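Local coordinates for protein DNA fragmentation factor subunit beta (Mus musculus, PDB 1V0D) that cuts DNA as a caspase-activated nuclease, fragmenting it and inducing chromatin condensation during apoptosis, at residues L125-S130 with N249-I254; S162-I167 with V203-S208; C197-S202 with N286-Y291. All coordinates share one frame; numbering follows the deposited sequence.

Interaction 1. Residues L125-S130 with N249-I254; sequences LLHHVS and NRESRI
His127 and Asn249 carry this contact, a meeting of flat polar groups where the last turn of helix 116-129 faces the start of helix 250-255. CG of His127 lies anti to the backbone N (chi1 173°), and from there the ring extends to the other segment. The carboxamide of Asn249 approaches at the imidazole edge, ND2 lying 3.0 Å from His127 CD2, with the two planes 85° apart. ND2 is also 3.3 Å from His127 NE2, but the angle is too poor for a hydrogen bond, so this part of the contact is packing.

A carboxylate supplies the second kind of interaction. Glu251 OE2 sits over the centre of one imidazole face, 4.1 Å from His127 NE2, a distance at which it may influence the ring electrostatically, though the two atoms are not in contact. The other oxygen, OE1, is hydrogen-bonded to NE2 of His242 of the second subunit, a zinc ligand there, which ties this side chain to the dimer.

Within the second segment, Asn249 OD1 gathers two backbone amides. Ser252 N donates to it over 3.1 Å (151° at the hydrogen) from above the carbonyl plane, and Glu251 N gives the same oxygen a weak bond. An alanine at Asn249 would probably leave both amides without this acceptor and open a gap at the edge of the His127 ring. The side chain of Asn249 thus does two jobs: its ND2 end packs on a neighbouring helix, while OD1 forms the classical asparagine N-cap of helix 250-255.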
loop_
_atom_site.group_PDB
_atom_site.type_symbol
_atom_site.label_atom_id
_atom_site.label_comp_id
_atom_site.label_asym_id
_atom_site.label_seq_id
_atom_site.Cartn_x
_atom_site.Cartn_y
_atom_site.Cartn_z
ATOM N N LEU A 125 -1.319 19.715 3.930
ATOM C CA LEU A 125 -2.363 20.720 3.800
ATOM C C LEU A 125 -2.665 21.021 2.347
ATOM O O LEU A 125 -3.821 21.080 1.945
ATOM C CB LEU A 125 -1.962 22.001 4.523
ATOM C CG LEU A 125 -2.250 21.930 6.022
ATOM C CD1 LEU A 125 -1.676 23.145 6.739
ATOM C CD2 LEU A 125 -3.763 21.839 6.220
ATOM N N LEU A 126 -1.623 21.209 1.552
ATOM C CA LEU A 126 -1.818 21.494 0.144
ATOM C C LEU A 126 -2.622 20.347 -0.448
ATOM O O LEU A 126 -3.541 20.560 -1.241
ATOM C CB LEU A 126 -0.473 21.601 -0.570
ATOM C CG LEU A 126 -0.272 22.821 -1.473
ATOM C CD1 LEU A 126 0.932 22.566 -2.372
ATOM C CD2 LEU A 126 -1.518 23.076 -2.320
ATOM N N HIS A 127 -2.270 19.125 -0.056
ATOM C CA HIS A 127 -2.968 17.944 -0.544
ATOM C C HIS A 127 -4.430 18.057 -0.171
ATOM O O HIS A 127 -5.306 17.993 -1.027
ATOM C CB HIS A 127 -2.407 16.669 0.088
ATOM C CG HIS A 127 -3.197 15.437 -0.240
ATOM N ND1 HIS A 127 -3.505 14.475 0.699
ATOM C CD2 HIS A 127 -3.741 15.011 -1.406
ATOM C CE1 HIS A 127 -4.203 13.511 0.127
ATOM N NE2 HIS A 127 -4.361 13.810 -1.149
ATOM N N HIS A 128 -4.676 18.229 1.122
ATOM C CA HIS A 128 -6.024 18.337 1.658
ATOM C C HIS A 128 -6.882 19.354 0.925
ATOM O O HIS A 128 -8.070 19.123 0.699
ATOM C CB HIS A 128 -5.955 18.698 3.136
ATOM C CG HIS A 128 -7.284 18.705 3.818
ATOM N ND1 HIS A 128 -8.269 19.621 3.520
ATOM C CD2 HIS A 128 -7.790 17.910 4.791
ATOM C CE1 HIS A 128 -9.326 19.391 4.280
ATOM N NE2 HIS A 128 -9.061 18.358 5.061
ATOM N N VAL A 129 -6.277 20.472 0.545
ATOM C CA VAL A 129 -7.004 21.528 -0.145
ATOM C C VAL A 129 -7.090 21.359 -1.661
ATOM O O VAL A 129 -8.148 21.581 -2.235
ATOM C CB VAL A 129 -6.405 22.903 0.181
ATOM C CG1 VAL A 129 -7.145 23.984 -0.572
ATOM C CG2 VAL A 129 -6.497 23.157 1.676
ATOM N N SER A 130 -5.988 20.981 -2.307
ATOM C CA SER A 130 -5.981 20.779 -3.761
ATOM C C SER A 130 -6.875 19.598 -4.085
ATOM O O SER A 130 -6.405 18.567 -4.563
ATOM C CB SER A 130 -4.568 20.467 -4.270
ATOM O OG SER A 130 -3.702 21.587 -4.184
ATOM N N ASN A 249 -9.208 13.620 -5.823
ATOM C CA ASN A 249 -7.782 13.868 -5.900
ATOM C C ASN A 249 -7.109 12.641 -6.516
ATOM O O ASN A 249 -7.505 11.508 -6.245
ATOM C CB ASN A 249 -7.318 14.095 -4.464
ATOM C CG ASN A 249 -5.871 14.393 -4.345
ATOM O OD1 ASN A 249 -5.027 13.629 -4.807
ATOM N ND2 ASN A 249 -5.557 15.504 -3.689
ATOM N N ARG A 250 -6.096 12.863 -7.348
ATOM C CA ARG A 250 -5.385 11.760 -7.984
ATOM C C ARG A 250 -4.666 10.915 -6.943
ATOM O O ARG A 250 -4.780 9.694 -6.932
ATOM C CB ARG A 250 -4.363 12.284 -8.991
ATOM C CG ARG A 250 -3.448 11.200 -9.489
ATOM C CD ARG A 250 -2.385 11.696 -10.438
ATOM N NE ARG A 250 -1.502 10.586 -10.781
ATOM C CZ ARG A 250 -0.359 10.312 -10.156
ATOM N NH1 ARG A 250 0.068 11.084 -9.154
ATOM N NH2 ARG A 250 0.331 9.230 -10.501
ATOM N N GLU A 251 -3.914 11.572 -6.072
ATOM C CA GLU A 251 -3.177 10.873 -5.032
ATOM C C GLU A 251 -4.147 10.127 -4.124
ATOM O O GLU A 251 -3.833 9.056 -3.595
ATOM C CB GLU A 251 -2.366 11.873 -4.219
ATOM C CG GLU A 251 -1.520 11.249 -3.134
ATOM C CD GLU A 251 -0.495 12.223 -2.581
ATOM O OE1 GLU A 251 0.322 12.739 -3.386
ATOM O OE2 GLU A 251 -0.509 12.468 -1.352
ATOM N N SER A 252 -5.332 10.704 -3.951
ATOM C CA SER A 252 -6.370 10.113 -3.126
ATOM C C SER A 252 -6.860 8.817 -3.775
ATOM O O SER A 252 -7.081 7.812 -3.109
ATOM C CB SER A 252 -7.509 11.109 -2.985
ATOM O OG SER A 252 -8.547 10.587 -2.188
ATOM N N ARG A 253 -7.014 8.845 -5.089
ATOM C CA ARG A 253 -7.452 7.677 -5.838
ATOM C C ARG A 253 -6.466 6.508 -5.691
ATOM O O ARG A 253 -6.853 5.338 -5.644
ATOM C CB ARG A 253 -7.568 8.054 -7.312
ATOM C CG ARG A 253 -8.087 6.965 -8.229
ATOM C CD ARG A 253 -7.662 7.260 -9.654
ATOM N NE ARG A 253 -6.276 6.856 -9.851
ATOM C CZ ARG A 253 -5.481 7.353 -10.789
ATOM N NH1 ARG A 253 -5.941 8.281 -11.613
ATOM N NH2 ARG A 253 -4.234 6.911 -10.914
ATOM N N ILE A 254 -5.183 6.843 -5.631
ATOM C CA ILE A 254 -4.108 5.858 -5.514
ATOM C C ILE A 254 -3.964 5.304 -4.097
ATOM O O ILE A 254 -3.689 4.112 -3.915
ATOM C CB ILE A 254 -2.761 6.487 -5.959
ATOM C CG1 ILE A 254 -2.821 6.795 -7.451
ATOM C CG2 ILE A 254 -1.592 5.559 -5.634
ATOM C CD1 ILE A 254 -1.667 7.622 -7.939
#

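Interaction 2. Residues S162-I167 with V203-S208; sequences SCESRI and VQYNGS
Glu164 and Gly207 bring the two backbones closest, their CA atoms 4.4 Å apart, where helix 155-175 passes the turn after helix 186-202. The turn is a Schellman motif with Gln204, at positive phi, as its C-prime residue.

No hydrogen bond spans the contact; side chains of the helix pack against the backbone of the turn. Glu164 has CG anti to its carbonyl carbon (chi1 -69°), which lays that methylene 3.5 Å from Gly207 CA and 3.6 Å from Gln204 O. Tyr205 CB fits beside Glu164 CB and CG. Further along the helix, Ile167 reaches over with CD1, which lies 3.2 Å from Tyr205 O and 3.5 Å from Asn206 CB. One turn before Ile167, on the same side of the helix, Cys163 SG is 3.4 Å from Asn206 O, while its CB rests 3.8 Å from Gly207 CA.

The Tyr205 ring leads away from this interface to a cation-pi contact with Arg168; the Tyr205 side chain is about 6 Å from a bound lead ion. Helix 155-175 thus holds the end of helix 186-202 on one side, while on another Arg166 NH1 bonds to Trp259 O, next to strand 260-263.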
loop_
_atom_site.group_PDB
_atom_site.type_symbol
_atom_site.label_atom_id
_atom_site.label_comp_id
_atom_site.label_asym_id
_atom_site.label_seq_id
_atom_site.Cartn_x
_atom_site.Cartn_y
_atom_site.Cartn_z
ATOM N N SER A 162 -12.477 -0.837 -10.355
ATOM C CA SER A 162 -11.458 -1.174 -9.388
ATOM C C SER A 162 -11.961 -2.204 -8.387
ATOM O O SER A 162 -11.281 -3.193 -8.113
ATOM C CB SER A 162 -11.020 0.080 -8.651
ATOM O OG SER A 162 -10.150 -0.264 -7.595
ATOM N N CYS A 163 -13.152 -1.964 -7.843
ATOM C CA CYS A 163 -13.743 -2.866 -6.871
ATOM C C CYS A 163 -13.997 -4.219 -7.498
ATOM O O CYS A 163 -13.693 -5.247 -6.896
ATOM C CB CYS A 163 -15.060 -2.301 -6.339
ATOM S SG CYS A 163 -15.894 -3.380 -5.149
ATOM N N GLU A 164 -14.566 -4.216 -8.702
ATOM C CA GLU A 164 -14.850 -5.456 -9.430
ATOM C C GLU A 164 -13.597 -6.303 -9.591
ATOM O O GLU A 164 -13.660 -7.528 -9.623
ATOM C CB GLU A 164 -15.392 -5.150 -10.819
ATOM C CG GLU A 164 -16.767 -4.536 -10.839
ATOM C CD GLU A 164 -17.185 -4.147 -12.246
ATOM O OE1 GLU A 164 -16.870 -4.925 -13.186
ATOM O OE2 GLU A 164 -17.828 -3.077 -12.402
ATOM N N SER A 165 -12.456 -5.633 -9.694
ATOM C CA SER A 165 -11.188 -6.307 -9.871
ATOM C C SER A 165 -10.756 -7.060 -8.628
ATOM O O SER A 165 -10.313 -8.207 -8.714
ATOM C CB SER A 165 -10.124 -5.293 -10.263
ATOM O OG SER A 165 -10.516 -4.624 -11.451
ATOM N N ARG A 166 -10.876 -6.421 -7.470
ATOM C CA ARG A 166 -10.475 -7.081 -6.241
ATOM C C ARG A 166 -11.315 -8.331 -6.098
ATOM O O ARG A 166 -10.803 -9.421 -5.839
ATOM C CB ARG A 166 -10.716 -6.185 -5.035
ATOM C CG ARG A 166 -10.162 -4.792 -5.170
ATOM C CD ARG A 166 -10.319 -4.047 -3.861
ATOM N NE ARG A 166 -9.744 -2.707 -3.908
ATOM C CZ ARG A 166 -9.197 -2.117 -2.852
ATOM N NH1 ARG A 166 -9.167 -2.771 -1.694
ATOM N NH2 ARG A 166 -8.672 -0.894 -2.952
ATOM N N ILE A 167 -12.614 -8.166 -6.291
ATOM C CA ILE A 167 -13.538 -9.273 -6.146
ATOM C C ILE A 167 -13.355 -10.357 -7.188
ATOM O O ILE A 167 -13.517 -11.542 -6.888
ATOM C CB ILE A 167 -14.977 -8.739 -6.109
ATOM C CG1 ILE A 167 -15.195 -8.080 -4.747
ATOM C CG2 ILE A 167 -15.988 -9.849 -6.343
ATOM C CD1 ILE A 167 -16.469 -7.304 -4.649
ATOM N N VAL A 203 -24.555 -9.832 -10.471
ATOM C CA VAL A 203 -24.543 -8.673 -9.595
ATOM C C VAL A 203 -23.398 -7.730 -9.970
ATOM O O VAL A 203 -23.119 -6.753 -9.280
ATOM C CB VAL A 203 -24.423 -9.153 -8.120
ATOM C CG1 VAL A 203 -22.969 -9.423 -7.759
ATOM C CG2 VAL A 203 -25.052 -8.154 -7.196
ATOM N N GLN A 204 -22.734 -8.037 -11.079
ATOM C CA GLN A 204 -21.621 -7.229 -11.566
ATOM C C GLN A 204 -20.476 -7.117 -10.573
ATOM O O GLN A 204 -20.015 -6.017 -10.251
ATOM C CB GLN A 204 -22.116 -5.840 -11.939
ATOM C CG GLN A 204 -23.274 -5.896 -12.883
ATOM C CD GLN A 204 -24.178 -4.704 -12.728
ATOM O OE1 GLN A 204 -23.849 -3.595 -13.168
ATOM N NE2 GLN A 204 -25.327 -4.914 -12.081
ATOM N N TYR A 205 -20.030 -8.272 -10.090
ATOM C CA TYR A 205 -18.918 -8.356 -9.167
ATOM C C TYR A 205 -18.959 -7.351 -8.011
ATOM O O TYR A 205 -17.913 -6.964 -7.487
ATOM C CB TYR A 205 -17.613 -8.216 -9.958
ATOM C CG TYR A 205 -17.515 -9.224 -11.083
ATOM C CD1 TYR A 205 -18.251 -9.064 -12.262
ATOM C CD2 TYR A 205 -16.771 -10.396 -10.927
ATOM C CE1 TYR A 205 -18.259 -10.053 -13.257
ATOM C CE2 TYR A 205 -16.769 -11.393 -11.913
ATOM C CZ TYR A 205 -17.518 -11.219 -13.071
ATOM O OH TYR A 205 -17.543 -12.223 -14.021
ATOM N N ASN A 206 -20.157 -6.931 -7.610
ATOM C CA ASN A 206 -20.290 -5.987 -6.505
ATOM C C ASN A 206 -19.468 -4.715 -6.639
ATOM O O ASN A 206 -19.155 -4.078 -5.635
ATOM C CB ASN A 206 -19.916 -6.670 -5.192
ATOM C CG ASN A 206 -20.956 -7.674 -4.746
ATOM O OD1 ASN A 206 -20.627 -8.725 -4.193
ATOM N ND2 ASN A 206 -22.226 -7.352 -4.981
ATOM N N GLY A 207 -19.122 -4.340 -7.868
ATOM C CA GLY A 207 -18.348 -3.122 -8.079
ATOM C C GLY A 207 -19.101 -1.941 -7.499
ATOM O O GLY A 207 -18.557 -0.861 -7.263
ATOM N N SER A 208 -20.386 -2.169 -7.276
ATOM C CA SER A 208 -21.278 -1.178 -6.705
ATOM C C SER A 208 -20.757 -0.666 -5.358
ATOM O O SER A 208 -20.994 0.476 -4.972
ATOM C CB SER A 208 -22.654 -1.813 -6.543
ATOM O OG SER A 208 -23.418 -1.096 -5.606
#

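Interaction 3. Residues C197-S202 with N286-Y291; sequences CQKLKS and NWEYFY
Two helices, 186-202 and 287-295, pack here through a CH-pi interaction of Lys199 with Tyr291 and an apolar contact of Leu200 with the same ring. Over the segments in question the axes approach to 11.6 Å at a signed angle of -51°, a separation that long side chains bridge.

Lys199 illustrates how a lysine can serve through its methylenes. With CG anti to the backbone N (chi1 -177°) and the chain extended beyond it, the side chain runs over one face of the Tyr291 ring. CD lies 3.9 Å from the ring centroid, 14° off the normal, while CG sits 3.5 Å from Tyr291 CZ. The same CD meets the Trp287 indole at its edge, 4.1 Å from CH2, so that one methylene group touches two aromatic rings. Beyond it, NZ remains 5.7 Å from Glu288 OE2, opposite charges that are near but not in contact. Glu288 makes its salt bridge with Arg324 instead, and its CD lies over the centre of one face of the Trp287 ring.

Trp287 extends the interface along helix 186-202 toward Arg191 and Met196, whereas Leu200 also packs on Ile167 and Leu171 of helix 155-175 and thereby links three helices. Against Tyr291 it takes the ring edge: Leu200 CG lies 3.7 Å from CE1, and CD2 touches the phenol oxygen OH at 3.4 Å.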
loop_
_atom_site.group_PDB
_atom_site.type_symbol
_atom_site.label_atom_id
_atom_site.label_comp_id
_atom_site.label_asym_id
_atom_site.label_seq_id
_atom_site.Cartn_x
_atom_site.Cartn_y
_atom_site.Cartn_z
ATOM N N CYS A 197 -19.887 -17.914 -9.859
ATOM C CA CYS A 197 -19.520 -16.971 -10.901
ATOM C C CYS A 197 -20.724 -16.363 -11.620
ATOM O O CYS A 197 -20.722 -15.176 -11.969
ATOM C CB CYS A 197 -18.628 -17.635 -11.923
ATOM S SG CYS A 197 -18.515 -16.613 -13.389
ATOM N N GLN A 198 -21.744 -17.176 -11.862
ATOM C CA GLN A 198 -22.942 -16.672 -12.517
ATOM C C GLN A 198 -23.499 -15.557 -11.632
ATOM O O GLN A 198 -23.707 -14.431 -12.088
ATOM C CB GLN A 198 -23.976 -17.796 -12.687
ATOM N N LYS A 199 -23.715 -15.877 -10.357
ATOM C CA LYS A 199 -24.243 -14.917 -9.392
ATOM C C LYS A 199 -23.393 -13.655 -9.324
ATOM O O LYS A 199 -23.920 -12.557 -9.181
ATOM C CB LYS A 199 -24.321 -15.554 -8.007
ATOM C CG LYS A 199 -24.924 -14.649 -6.958
ATOM C CD LYS A 199 -25.558 -15.474 -5.859
ATOM C CE LYS A 199 -26.437 -14.612 -4.971
ATOM N NZ LYS A 199 -27.375 -15.444 -4.161
ATOM N N LEU A 200 -22.077 -13.811 -9.417
ATOM C CA LEU A 200 -21.205 -12.653 -9.378
ATOM C C LEU A 200 -21.447 -11.782 -10.600
ATOM O O LEU A 200 -21.520 -10.560 -10.491
ATOM C CB LEU A 200 -19.735 -13.070 -9.325
ATOM C CG LEU A 200 -19.170 -13.223 -7.916
ATOM C CD1 LEU A 200 -17.677 -13.485 -7.981
ATOM C CD2 LEU A 200 -19.450 -11.954 -7.135
ATOM N N LYS A 201 -21.563 -12.405 -11.768
ATOM C CA LYS A 201 -21.815 -11.642 -12.982
ATOM C C LYS A 201 -23.204 -11.015 -12.846
ATOM O O LYS A 201 -23.424 -9.857 -13.209
ATOM C CB LYS A 201 -21.776 -12.557 -14.209
ATOM C CG LYS A 201 -20.428 -13.214 -14.490
ATOM C CD LYS A 201 -20.577 -14.329 -15.527
ATOM C CE LYS A 201 -19.230 -14.974 -15.876
ATOM N NZ LYS A 201 -19.334 -16.410 -16.350
ATOM N N SER A 202 -24.130 -11.791 -12.297
ATOM C CA SER A 202 -25.507 -11.345 -12.104
ATOM C C SER A 202 -25.590 -10.081 -11.261
ATOM O O SER A 202 -26.578 -9.349 -11.317
ATOM C CB SER A 202 -26.325 -12.431 -11.402
ATOM O OG SER A 202 -26.232 -12.298 -9.988
ATOM N N ASN A 286 -24.430 -25.866 0.883
ATOM C CA ASN A 286 -25.153 -24.609 0.773
ATOM C C ASN A 286 -24.163 -23.558 0.282
ATOM O O ASN A 286 -23.811 -22.627 1.014
ATOM C CB ASN A 286 -25.714 -24.209 2.137
ATOM C CG ASN A 286 -26.277 -22.805 2.143
ATOM O OD1 ASN A 286 -26.809 -22.329 1.134
ATOM N ND2 ASN A 286 -26.176 -22.133 3.285
ATOM N N TRP A 287 -23.731 -23.715 -0.967
ATOM C CA TRP A 287 -22.755 -22.813 -1.572
ATOM C C TRP A 287 -23.064 -21.324 -1.451
ATOM O O TRP A 287 -22.150 -20.498 -1.471
ATOM C CB TRP A 287 -22.509 -23.189 -3.046
ATOM C CG TRP A 287 -23.641 -22.924 -3.986
ATOM C CD1 TRP A 287 -24.525 -23.836 -4.482
ATOM C CD2 TRP A 287 -24.008 -21.659 -4.549
ATOM N NE1 TRP A 287 -25.426 -23.219 -5.321
ATOM C CE2 TRP A 287 -25.132 -21.882 -5.381
ATOM C CE3 TRP A 287 -23.498 -20.356 -4.434
ATOM C CZ2 TRP A 287 -25.757 -20.846 -6.097
ATOM C CZ3 TRP A 287 -24.123 -19.323 -5.147
ATOM C CH2 TRP A 287 -25.240 -19.578 -5.966
ATOM N N GLU A 288 -24.333 -20.964 -1.309
ATOM C CA GLU A 288 -24.673 -19.546 -1.171
ATOM C C GLU A 288 -23.991 -18.956 0.067
ATOM O O GLU A 288 -23.621 -17.776 0.089
ATOM C CB GLU A 288 -26.192 -19.352 -1.061
ATOM C CG GLU A 288 -26.954 -19.492 -2.374
ATOM C CD GLU A 288 -27.044 -20.932 -2.860
ATOM O OE1 GLU A 288 -26.555 -21.843 -2.145
ATOM O OE2 GLU A 288 -27.612 -21.156 -3.955
ATOM N N TYR A 289 -23.837 -19.784 1.099
ATOM C CA TYR A 289 -23.209 -19.356 2.347
ATOM C C TYR A 289 -21.760 -18.952 2.095
ATOM O O TYR A 289 -21.328 -17.875 2.534
ATOM C CB TYR A 289 -23.281 -20.481 3.398
ATOM C CG TYR A 289 -22.515 -20.176 4.669
ATOM C CD1 TYR A 289 -22.712 -18.978 5.347
ATOM C CD2 TYR A 289 -21.559 -21.065 5.166
ATOM C CE1 TYR A 289 -21.970 -18.663 6.484
ATOM C CE2 TYR A 289 -20.813 -20.765 6.308
ATOM C CZ TYR A 289 -21.017 -19.560 6.961
ATOM O OH TYR A 289 -20.251 -19.216 8.067
ATOM N N PHE A 290 -21.030 -19.817 1.387
ATOM C CA PHE A 290 -19.631 -19.580 1.046
ATOM C C PHE A 290 -19.509 -18.365 0.136
ATOM O O PHE A 290 -18.518 -17.625 0.180
ATOM C CB PHE A 290 -19.037 -20.808 0.367
ATOM C CG PHE A 290 -18.895 -21.981 1.283
ATOM C CD1 PHE A 290 -19.891 -22.948 1.360
ATOM C CD2 PHE A 290 -17.798 -22.080 2.137
ATOM C CE1 PHE A 290 -19.800 -24.002 2.287
ATOM C CE2 PHE A 290 -17.697 -23.129 3.068
ATOM C CZ PHE A 290 -18.702 -24.090 3.142
ATOM N N TYR A 291 -20.523 -18.159 -0.693
ATOM C CA TYR A 291 -20.541 -17.009 -1.574
ATOM C C TYR A 291 -20.489 -15.768 -0.674
ATOM O O TYR A 291 -19.617 -14.912 -0.823
ATOM C CB TYR A 291 -21.822 -17.017 -2.403
ATOM C CG TYR A 291 -21.997 -15.800 -3.266
ATOM C CD1 TYR A 291 -21.319 -15.676 -4.476
ATOM C CD2 TYR A 291 -22.834 -14.761 -2.864
ATOM C CE1 TYR A 291 -21.478 -14.539 -5.274
ATOM C CE2 TYR A 291 -22.998 -13.626 -3.646
ATOM C CZ TYR A 291 -22.318 -13.522 -4.851
ATOM O OH TYR A 291 -22.482 -12.397 -5.627
#

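In the fold
The three contacts are strung out along an elongated chain. Interactions 1 and 3 lie on opposite sides of its centre, about 37 Å between centres, with interaction 2 between them. Interaction 1 touches the second subunit and so lies at the dimer interface. Interactions 2 and 3, about 13 Å apart between centres, meet at the end of helix 186-202: 197-202 is its last part and 203-208 the loop that follows. There Tyr205 N probably bonds to Leu200 O, and Val203 packs on Tyr291. In sequence, interaction 2 falls between the two segments of interaction 1, while interaction 3 alternates with both. The contacts thus join parts far apart in sequence; the Ile167 side chain of interaction 2 is about 13 Å from the bound magnesium.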